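Long-range contacts in Oxidored_FMN domain-containing protein ([Pseudomonas] geniculata N1, PDB 6L6J), which binds FMN and a [4Fe-4S] cluster and probably works as an oxidoreductase, an amine oxidase acting on 6-hydroxypseudooxynicotine: residues 28-33 and 57-62; 39-44 and 87-92; 75-80 and 157-162. All coordinates share one frame; numbering follows the deposited sequence.

How the interactions relate
All three contacts lie in the FMN-binding TIM barrel of the chain, grouped around strand 55-62. Interaction 1 is the core one: every residue that touches is buried, and buried carboxylate, backbone and flavin meet at the C-terminal end of the strand. Interactions 2 and 3 are only partly buried and lie further out; each pairs apolar packing on the barrel side with an arginine-carboxylate salt bridge nearer the surface. Helix 38-51 of interaction 2 leads into that strand; 75-80 of interaction 3 belongs to the loop between the strand and helix 83-94, the other partner in interaction 2. Backbone hydrogen bonds from Met-62 to Pro-75 and Met-77 tie interactions 1 and 3 together.

Interaction 1 (28-33 and 57-62); sequences PHATAM and CLEETM. With FMN (flavin mononucleotide), chain B.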
loop_
_atom_site.group_PDB
_atom_site.type_symbol
_atom_site.label_atom_id
_atom_site.label_comp_id
_atom_site.label_asym_id
_atom_site.label_seq_id
_atom_site.Cartn_x
_atom_site.Cartn_y
_atom_site.Cartn_z
ATOM N N PRO A 28 12.546 -0.463 5.478
ATOM C CA PRO A 28 11.722 -1.315 6.326
ATOM C C PRO A 28 10.247 -1.099 5.972
ATOM O O PRO A 28 9.815 0.033 5.942
ATOM C CB PRO A 28 11.979 -0.857 7.774
ATOM C CG PRO A 28 13.194 0.031 7.713
ATOM C CD PRO A 28 13.416 0.432 6.259
ATOM N N HIS A 29 9.534 -2.180 5.685
ATOM C CA HIS A 29 8.074 -2.160 5.453
ATOM C C HIS A 29 7.487 -3.500 5.902
ATOM O O HIS A 29 8.005 -4.575 5.422
ATOM C CB HIS A 29 7.764 -1.780 3.999
ATOM C CG HIS A 29 7.694 -2.935 3.064
ATOM N ND1 HIS A 29 6.658 -3.837 3.114
ATOM C CD2 HIS A 29 8.502 -3.317 2.053
ATOM C CE1 HIS A 29 6.837 -4.751 2.182
ATOM N NE2 HIS A 29 7.954 -4.442 1.492
ATOM N N ALA A 30 6.501 -3.437 6.808
ATOM C CA ALA A 30 5.813 -4.598 7.417
ATOM C C ALA A 30 5.140 -5.407 6.321
ATOM O O ALA A 30 4.658 -4.808 5.352
ATOM C CB ALA A 30 4.803 -4.156 8.441
ATOM N N THR A 31 5.115 -6.725 6.495
ATOM C CA THR A 31 4.448 -7.676 5.566
ATOM C C THR A 31 3.277 -8.380 6.263
ATOM O O THR A 31 2.554 -9.119 5.552
ATOM C CB THR A 31 5.472 -8.683 5.023
ATOM O OG1 THR A 31 6.281 -9.066 6.135
ATOM C CG2 THR A 31 6.305 -8.108 3.898
ATOM N N ALA A 32 3.121 -8.170 7.579
ATOM C CA ALA A 32 2.098 -8.815 8.441
ATOM C C ALA A 32 2.207 -10.343 8.389
ATOM O O ALA A 32 1.182 -11.010 8.510
ATOM C CB ALA A 32 0.720 -8.355 8.040
ATOM N N MET A 33 3.401 -10.854 8.131
ATOM C CA MET A 33 3.846 -12.237 8.432
ATOM C C MET A 33 4.896 -12.086 9.528
ATOM O O MET A 33 5.840 -11.251 9.328
ATOM C CB MET A 33 4.528 -12.903 7.231
ATOM C CG MET A 33 3.924 -12.572 5.901
ATOM S SD MET A 33 5.184 -12.358 4.630
ATOM C CE MET A 33 4.118 -12.144 3.204
ATOM N N CYS A 57 15.475 -4.911 3.762
ATOM C CA CYS A 57 15.318 -4.572 5.197
ATOM C C CYS A 57 14.099 -5.296 5.763
ATOM O O CYS A 57 13.041 -5.391 5.079
ATOM C CB CYS A 57 15.162 -3.074 5.418
ATOM S SG CYS A 57 16.710 -2.132 5.446
ATOM N N LEU A 58 14.229 -5.775 6.995
ATOM C CA LEU A 58 13.081 -6.304 7.776
ATOM C C LEU A 58 12.423 -5.124 8.467
ATOM O O LEU A 58 13.146 -4.143 8.770
ATOM C CB LEU A 58 13.537 -7.392 8.747
ATOM C CG LEU A 58 13.144 -8.797 8.310
ATOM C CD1 LEU A 58 13.519 -9.045 6.857
ATOM C CD2 LEU A 58 13.767 -9.850 9.225
ATOM N N GLU A 59 11.102 -5.238 8.628
ATOM C CA GLU A 59 10.179 -4.213 9.177
ATOM C C GLU A 59 10.447 -4.042 10.680
ATOM O O GLU A 59 11.434 -4.641 11.196
ATOM C CB GLU A 59 8.730 -4.638 8.914
ATOM C CG GLU A 59 8.297 -5.910 9.644
ATOM C CD GLU A 59 8.176 -7.170 8.783
ATOM O OE1 GLU A 59 9.119 -7.433 7.995
ATOM O OE2 GLU A 59 7.145 -7.917 8.915
ATOM N N GLU A 60 9.596 -3.264 11.361
ATOM C CA GLU A 60 9.725 -2.971 12.816
ATOM C C GLU A 60 9.954 -4.288 13.564
ATOM O O GLU A 60 9.078 -5.127 13.556
ATOM C CB GLU A 60 8.538 -2.165 13.348
ATOM C CG GLU A 60 7.162 -2.737 13.042
ATOM C CD GLU A 60 6.054 -1.984 13.765
ATOM O OE1 GLU A 60 6.287 -0.790 14.165
ATOM O OE2 GLU A 60 4.967 -2.583 13.945
ATOM N N THR A 61 11.150 -4.479 14.113
ATOM C CA THR A 61 11.562 -5.734 14.790
ATOM C C THR A 61 11.615 -5.476 16.297
ATOM O O THR A 61 12.529 -4.751 16.745
ATOM C CB THR A 61 12.887 -6.221 14.207
ATOM O OG1 THR A 61 12.577 -6.520 12.848
ATOM C CG2 THR A 61 13.464 -7.413 14.938
ATOM N N MET A 62 10.663 -6.018 17.041
ATOM C CA MET A 62 10.388 -5.578 18.429
ATOM C C MET A 62 11.566 -5.951 19.329
ATOM O O MET A 62 11.943 -7.145 19.345
ATOM C CB MET A 62 9.101 -6.229 18.941
ATOM C CG MET A 62 7.899 -5.828 18.105
ATOM S SD MET A 62 7.611 -4.048 18.171
ATOM C CE MET A 62 8.225 -3.485 16.602
HETATM N N1 FMN B . 8.072 2.020 7.575
HETATM C C2 FMN B . 8.709 1.639 8.728
HETATM O O2 FMN B . 9.580 2.392 9.175
HETATM N N3 FMN B . 8.481 0.495 9.387
HETATM C C4 FMN B . 7.569 -0.385 8.940
HETATM O O4 FMN B . 7.357 -1.432 9.548
HETATM C C4A FMN B . 6.801 -0.050 7.708
HETATM N N5 FMN B . 5.864 -0.891 7.208
HETATM C C5A FMN B . 5.251 -0.577 6.044
HETATM C C6 FMN B . 4.342 -1.471 5.485
HETATM C C7 FMN B . 3.736 -1.151 4.286
HETATM C C7M FMN B . 2.725 -2.084 3.740
HETATM C C8 FMN B . 4.061 0.095 3.582
HETATM C C8M FMN B . 3.385 0.479 2.299
HETATM C C9 FMN B . 4.954 0.985 4.115
HETATM C C9A FMN B . 5.583 0.702 5.320
HETATM N N10 FMN B . 6.536 1.578 5.859
HETATM C C10 FMN B . 7.145 1.220 7.036
HETATM C "C1'" FMN B . 6.918 2.865 5.195
HETATM C "C2'" FMN B . 7.919 2.616 4.082
HETATM O "O2'" FMN B . 9.116 2.171 4.696
HETATM C "C3'" FMN B . 8.217 3.845 3.278
HETATM O "O3'" FMN B . 8.858 4.803 4.121
HETATM C "C4'" FMN B . 6.989 4.485 2.629
HETATM O "O4'" FMN B . 6.143 3.465 2.049
HETATM C "C5'" FMN B . 7.391 5.525 1.593
HETATM O "O5'" FMN B . 8.128 4.874 0.573
HETATM P P FMN B . 7.392 4.356 -0.773
HETATM O O1P FMN B . 6.864 5.596 -1.459
HETATM O O2P FMN B . 8.507 3.669 -1.497
HETATM O O3P FMN B . 6.302 3.414 -0.297
HETATM O O HOH W 1 11.552 -3.648 4.072
HETATM O O HOH W 2 4.769 -7.320 9.888
#
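At Cys-57, two residues into the strand, CB lies 4.0 Å from Pro-28 CD, and the carbonyl accepts from a water that takes a weak bond from His-29 N. Leu-58 turns its side chain the other way and meets the loop through its O, 3.6 Å from Pro-28 CB. Strand 55-62 is the second of a TIM barrel, 28-33 the loop that follows the first, with FMN at their C-terminal ends; here Pro-28 O accepts from FMN O2' at 2.6 Å, and His-29 CB lies 3.5 Å from FMN C5A. Glu-59 carries most of the contact. Its CB lies 3.3 Å from Ala-30 CA; CG in the crowded position between backbone N and carbonyl carbon (chi1 65°) and a bend at chi2 then carry the carboxylate along Ala-30 to Thr-31. Glu-59 OE2 receives two weak bonds, from Thr-31 N at 3.4 Å, nearly straight, and from Thr-31 OG1 at 3.1 Å, and a water bridges it to Ala-32 N; OE1 goes to a salt bridge with Arg-45. Glu-60 N makes a weak bond to flavin O4, and Glu-60 OE2 is hydrogen-bonded to His-69 ND1. Thr-61 OG1 folds back to Glu-59 O, 2.8 Å away.

Interaction 2 (39-44 and 87-92); sequences EEMIAF and ARVVAA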
loop_
_atom_site.group_PDB
_atom_site.type_symbol
_atom_site.label_atom_id
_atom_site.label_comp_id
_atom_site.label_asym_id
_atom_site.label_seq_id
_atom_site.Cartn_x
_atom_site.Cartn_y
_atom_site.Cartn_z
ATOM N N GLU A 39 8.080 -18.674 6.663
ATOM C CA GLU A 39 8.293 -19.102 5.254
ATOM C C GLU A 39 7.774 -18.003 4.320
ATOM O O GLU A 39 8.411 -17.752 3.258
ATOM C CB GLU A 39 7.642 -20.463 5.023
ATOM C CG GLU A 39 8.337 -21.592 5.770
ATOM C CD GLU A 39 9.665 -22.020 5.163
ATOM O OE1 GLU A 39 10.567 -22.437 5.941
ATOM O OE2 GLU A 39 9.800 -21.936 3.909
ATOM N N GLU A 40 6.679 -17.356 4.722
ATOM C CA GLU A 40 6.062 -16.207 4.000
ATOM C C GLU A 40 7.106 -15.074 3.924
ATOM O O GLU A 40 7.435 -14.613 2.809
ATOM C CB GLU A 40 4.751 -15.807 4.682
ATOM C CG GLU A 40 3.796 -16.975 4.868
ATOM C CD GLU A 40 2.345 -16.648 5.201
ATOM O OE1 GLU A 40 2.047 -15.473 5.544
ATOM O OE2 GLU A 40 1.519 -17.595 5.170
ATOM N N MET A 41 7.622 -14.664 5.080
ATOM C CA MET A 41 8.679 -13.638 5.235
ATOM C C MET A 41 9.905 -13.990 4.374
ATOM O O MET A 41 10.316 -13.156 3.561
ATOM C CB MET A 41 9.053 -13.582 6.712
ATOM C CG MET A 41 10.137 -12.609 7.037
ATOM S SD MET A 41 10.176 -12.476 8.837
ATOM C CE MET A 41 8.827 -11.324 9.069
ATOM N N ILE A 42 10.444 -15.203 4.531
ATOM C CA ILE A 42 11.611 -15.725 3.764
ATOM C C ILE A 42 11.331 -15.563 2.264
ATOM O O ILE A 42 12.075 -14.829 1.625
ATOM C CB ILE A 42 11.948 -17.173 4.187
ATOM C CG1 ILE A 42 12.732 -17.199 5.501
ATOM C CG2 ILE A 42 12.693 -17.933 3.109
ATOM C CD1 ILE A 42 12.708 -18.551 6.217
ATOM N N ALA A 43 10.298 -16.208 1.732
ATOM C CA ALA A 43 9.927 -16.197 0.290
ATOM C C ALA A 43 9.679 -14.746 -0.177
ATOM O O ALA A 43 10.078 -14.377 -1.302
ATOM C CB ALA A 43 8.703 -17.071 0.070
ATOM N N PHE A 44 9.030 -13.934 0.655
ATOM C CA PHE A 44 8.760 -12.514 0.340
ATOM C C PHE A 44 10.096 -11.821 0.109
ATOM O O PHE A 44 10.290 -11.320 -0.978
ATOM C CB PHE A 44 7.941 -11.807 1.426
ATOM C CG PHE A 44 7.544 -10.412 1.017
ATOM C CD1 PHE A 44 6.394 -10.192 0.262
ATOM C CD2 PHE A 44 8.349 -9.319 1.335
ATOM C CE1 PHE A 44 6.050 -8.912 -0.157
ATOM C CE2 PHE A 44 8.009 -8.040 0.910
ATOM C CZ PHE A 44 6.861 -7.841 0.165
ATOM N N ALA A 87 17.965 -15.737 11.027
ATOM C CA ALA A 87 19.193 -16.115 10.284
ATOM C C ALA A 87 18.810 -16.694 8.917
ATOM O O ALA A 87 19.544 -16.491 7.945
ATOM C CB ALA A 87 20.000 -17.097 11.080
ATOM N N ARG A 88 17.678 -17.387 8.849
ATOM C CA ARG A 88 17.148 -17.945 7.581
ATOM C C ARG A 88 16.796 -16.791 6.633
ATOM O O ARG A 88 17.045 -16.939 5.423
ATOM C CB ARG A 88 15.936 -18.832 7.867
ATOM C CG ARG A 88 16.200 -19.901 8.918
ATOM C CD ARG A 88 15.859 -21.292 8.454
ATOM N NE ARG A 88 14.461 -21.634 8.650
ATOM C CZ ARG A 88 13.605 -21.945 7.681
ATOM N NH1 ARG A 88 13.981 -21.927 6.416
ATOM N NH2 ARG A 88 12.357 -22.266 7.983
ATOM N N VAL A 89 16.226 -15.701 7.179
ATOM C CA VAL A 89 15.787 -14.509 6.404
ATOM C C VAL A 89 17.042 -13.883 5.800
ATOM O O VAL A 89 17.078 -13.684 4.561
ATOM C CB VAL A 89 15.038 -13.494 7.282
ATOM C CG1 VAL A 89 14.490 -12.353 6.433
ATOM C CG2 VAL A 89 13.921 -14.134 8.105
ATOM N N VAL A 90 18.036 -13.614 6.653
ATOM C CA VAL A 90 19.383 -13.106 6.263
ATOM C C VAL A 90 19.951 -13.962 5.126
ATOM O O VAL A 90 20.415 -13.383 4.127
ATOM C CB VAL A 90 20.331 -13.068 7.478
ATOM C CG1 VAL A 90 21.757 -12.673 7.108
ATOM C CG2 VAL A 90 19.780 -12.128 8.551
ATOM N N ALA A 91 19.910 -15.281 5.261
ATOM C CA ALA A 91 20.506 -16.250 4.308
ATOM C C ALA A 91 19.842 -16.111 2.937
ATOM O O ALA A 91 20.588 -16.051 1.929
ATOM C CB ALA A 91 20.397 -17.654 4.829
ATOM N N ALA A 92 18.514 -16.007 2.898
ATOM C CA ALA A 92 17.709 -15.874 1.657
ATOM C C ALA A 92 17.965 -14.514 0.998
ATOM O O ALA A 92 17.752 -14.388 -0.238
ATOM C CB ALA A 92 16.244 -16.065 1.961
#
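Ile-42 fills the gap between helix segments 39-44 and 87-92, which run nearly parallel (19° between their axes) with 9.0 Å between those axes at closest approach. Its CG1 is anti to the carbonyl carbon and the chain goes on extended (chi2 161°), so Ile-42 CD1 reaches across to 3.6 Å from Arg-88 CB, set over one face of the guanidinium, toward its rim. The other branch, Ile-42 CG2, is anti to the backbone N and rests 4.2 Å from Ala-92 CB. Arg-88 bends at chi2 and chi3, folding its guanidinium back over Ile-42 CD1. Glu-39 starts away from the partner helix but bends at chi2, and its OE1 closes a salt bridge with Arg-88 NH2 at 2.7 Å. The bond is straight, in the guanidinium plane, and meets OE1 nearly along its C-O axis; the carboxylate and guanidinium planes are 37° apart. Deeper in, a straight run through chi1 and chi2 puts Met-41 SD 4.2 Å from Val-89 CG2, and a turn at chi3 then directs CE. Helices 38-51 and 83-94 lie side by side on the outside of the barrel, with Met-41 packed on Glu-59 and Val-89 on Leu-58 of strand 55-62.

Interaction 3 (75-80 and 157-162); sequences PRMYSD and LRAKRA. With SO4 (sulfate ion), chain G.
The loop that leads from the second barrel strand, 55-62, to helix 83-94 meets helix 142-162 here on the outer part of a TIM barrel. Arg-158 carries the contact from the helix. Its CG is anti to the carbonyl carbon and the chain is extended as far as NE, which carries the guanidinium straight out to the loop. Asp-80 crosses it at about a right angle, and Asp-80 OD1 takes Arg-158 NE in a salt bridge at 2.8 Å; the N-H angle of 129° makes this a weak hydrogen bond, and the carboxylate and guanidinium planes stand 66° apart. The peptide joining Tyr-78 and Ser-79 covers one face of the Arg-158 guanidinium, with Tyr-78 O 3.7 Å above the plane, near the rim. A second weak bond runs from Arg-158 NH1 to Met-77 O at 3.4 Å. As in other TIM barrels, helices form the layer outside the strands, and this loop crosses toward that layer beside Ile-83, which touches both Arg-158 and Arg-161. Deeper in, Met-77 slides past Arg-158 in the opposite direction, its CG 3.7 Å from Arg-158 CB. Bends at chi2 (67°) and chi3 then bring Met-77 CE to 3.5 Å from Ala-159 CA and 4.2 Å from Ala-162 CB. Asp-80 OD2 lies 4.4 Å from Arg-161 NH1, beyond a salt bridge but probably still attractive. On the far side of the loop, Arg-76 NH1 donates to O3 of a sulfate, probably from the crystallisation liquor, at 3.3 Å; Lys-81 holds the same ion.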
loop_
_atom_site.group_PDB
_atom_site.type_symbol
_atom_site.label_atom_id
_atom_site.label_comp_id
_atom_site.label_asym_id
_atom_site.label_seq_id
_atom_site.Cartn_x
_atom_site.Cartn_y
_atom_site.Cartn_z
ATOM N N PRO A 75 8.417 -9.305 13.145
ATOM C CA PRO A 75 9.637 -9.940 13.630
ATOM C C PRO A 75 9.911 -9.518 15.075
ATOM O O PRO A 75 9.456 -8.463 15.456
ATOM C CB PRO A 75 10.754 -9.408 12.724
ATOM C CG PRO A 75 10.030 -8.963 11.492
ATOM C CD PRO A 75 8.667 -8.483 11.963
ATOM N N ARG A 76 10.648 -10.345 15.814
ATOM C CA ARG A 76 11.045 -10.072 17.221
ATOM C C ARG A 76 12.533 -10.391 17.404
ATOM O O ARG A 76 13.022 -11.378 16.822
ATOM C CB ARG A 76 10.199 -10.919 18.172
ATOM C CG ARG A 76 8.697 -10.683 18.066
ATOM C CD ARG A 76 7.899 -11.954 18.332
ATOM N NE ARG A 76 6.587 -11.649 18.855
ATOM C CZ ARG A 76 5.912 -12.390 19.720
ATOM N NH1 ARG A 76 6.417 -13.525 20.186
ATOM N NH2 ARG A 76 4.737 -11.962 20.154
ATOM N N MET A 77 13.221 -9.586 18.202
ATOM C CA MET A 77 14.655 -9.776 18.512
ATOM C C MET A 77 14.865 -9.493 20.003
ATOM O O MET A 77 15.922 -8.969 20.351
ATOM C CB MET A 77 15.504 -8.856 17.619
ATOM C CG MET A 77 16.935 -9.317 17.402
ATOM S SD MET A 77 17.033 -10.828 16.437
ATOM C CE MET A 77 17.611 -10.134 14.898
ATOM N N TYR A 78 13.904 -9.865 20.853
ATOM C CA TYR A 78 13.956 -9.618 22.325
ATOM C C TYR A 78 14.314 -10.903 23.063
ATOM O O TYR A 78 14.380 -10.863 24.294
ATOM C CB TYR A 78 12.660 -9.034 22.902
ATOM C CG TYR A 78 11.385 -9.802 22.651
ATOM C CD1 TYR A 78 11.130 -11.012 23.275
ATOM C CD2 TYR A 78 10.394 -9.272 21.824
ATOM C CE1 TYR A 78 9.933 -11.685 23.070
ATOM C CE2 TYR A 78 9.196 -9.930 21.604
ATOM C CZ TYR A 78 8.962 -11.137 22.234
ATOM O OH TYR A 78 7.787 -11.778 21.973
ATOM N N SER A 79 14.559 -11.981 22.324
ATOM C CA SER A 79 14.925 -13.302 22.884
ATOM C C SER A 79 15.778 -14.106 21.891
ATOM O O SER A 79 15.479 -14.096 20.689
ATOM C CB SER A 79 13.692 -14.062 23.313
ATOM O OG SER A 79 13.935 -15.466 23.299
ATOM N N ASP A 80 16.755 -14.851 22.414
ATOM C CA ASP A 80 17.765 -15.599 21.616
ATOM C C ASP A 80 17.092 -16.653 20.718
ATOM O O ASP A 80 17.693 -17.028 19.685
ATOM C CB ASP A 80 18.841 -16.205 22.533
ATOM C CG ASP A 80 19.944 -15.234 22.944
ATOM O OD1 ASP A 80 19.836 -14.006 22.648
ATOM O OD2 ASP A 80 20.917 -15.698 23.536
ATOM N N LEU A 157 23.020 -6.871 19.461
ATOM C CA LEU A 157 23.924 -8.050 19.570
ATOM C C LEU A 157 23.256 -9.272 18.926
ATOM O O LEU A 157 23.914 -9.898 18.075
ATOM C CB LEU A 157 24.330 -8.285 21.029
ATOM C CG LEU A 157 25.325 -7.249 21.572
ATOM C CD1 LEU A 157 25.436 -7.300 23.090
ATOM C CD2 LEU A 157 26.694 -7.416 20.936
ATOM N N ARG A 158 21.994 -9.552 19.248
ATOM C CA ARG A 158 21.245 -10.701 18.678
ATOM C C ARG A 158 21.204 -10.581 17.148
ATOM O O ARG A 158 21.383 -11.626 16.458
ATOM C CB ARG A 158 19.828 -10.778 19.248
ATOM C CG ARG A 158 19.749 -11.217 20.704
ATOM C CD ARG A 158 18.316 -11.510 21.149
ATOM N NE ARG A 158 18.246 -11.681 22.597
ATOM C CZ ARG A 158 18.081 -10.688 23.477
ATOM N NH1 ARG A 158 17.910 -9.437 23.077
ATOM N NH2 ARG A 158 18.089 -10.957 24.766
ATOM N N ALA A 159 20.989 -9.374 16.629
ATOM C CA ALA A 159 20.912 -9.100 15.173
ATOM C C ALA A 159 22.259 -9.409 14.502
ATOM O O ALA A 159 22.241 -9.955 13.399
ATOM C CB ALA A 159 20.479 -7.673 14.930
ATOM N N LYS A 160 23.377 -9.049 15.138
ATOM C CA LYS A 160 24.756 -9.357 14.651
ATOM C C LYS A 160 24.884 -10.876 14.489
ATOM O O LYS A 160 25.193 -11.309 13.385
ATOM C CB LYS A 160 25.813 -8.807 15.619
ATOM C CG LYS A 160 27.189 -8.544 15.025
ATOM C CD LYS A 160 28.268 -8.503 16.090
ATOM C CE LYS A 160 29.391 -7.520 15.834
ATOM N NZ LYS A 160 30.594 -8.200 15.311
ATOM N N ARG A 161 24.553 -11.629 15.544
ATOM C CA ARG A 161 24.603 -13.111 15.613
ATOM C C ARG A 161 23.755 -13.725 14.490
ATOM O O ARG A 161 24.107 -14.794 14.002
ATOM C CB ARG A 161 24.113 -13.599 16.980
ATOM C CG ARG A 161 25.047 -13.300 18.149
ATOM C CD ARG A 161 24.917 -14.342 19.269
ATOM N NE ARG A 161 25.062 -15.694 18.712
ATOM C CZ ARG A 161 24.369 -16.789 19.072
ATOM N NH1 ARG A 161 23.464 -16.731 20.044
ATOM N NH2 ARG A 161 24.596 -17.940 18.441
ATOM N N ALA A 162 22.660 -13.077 14.114
ATOM C CA ALA A 162 21.739 -13.517 13.044
ATOM C C ALA A 162 22.384 -13.296 11.658
ATOM O O ALA A 162 22.033 -14.011 10.685
ATOM C CB ALA A 162 20.436 -12.762 13.213
HETATM S S SO4 G . 5.402 -16.609 22.426
HETATM O O1 SO4 G . 6.675 -17.087 21.911
HETATM O O2 SO4 G . 5.009 -17.394 23.567
HETATM O O3 SO4 G . 5.509 -15.230 22.821
HETATM O O4 SO4 G . 4.390 -16.726 21.411
#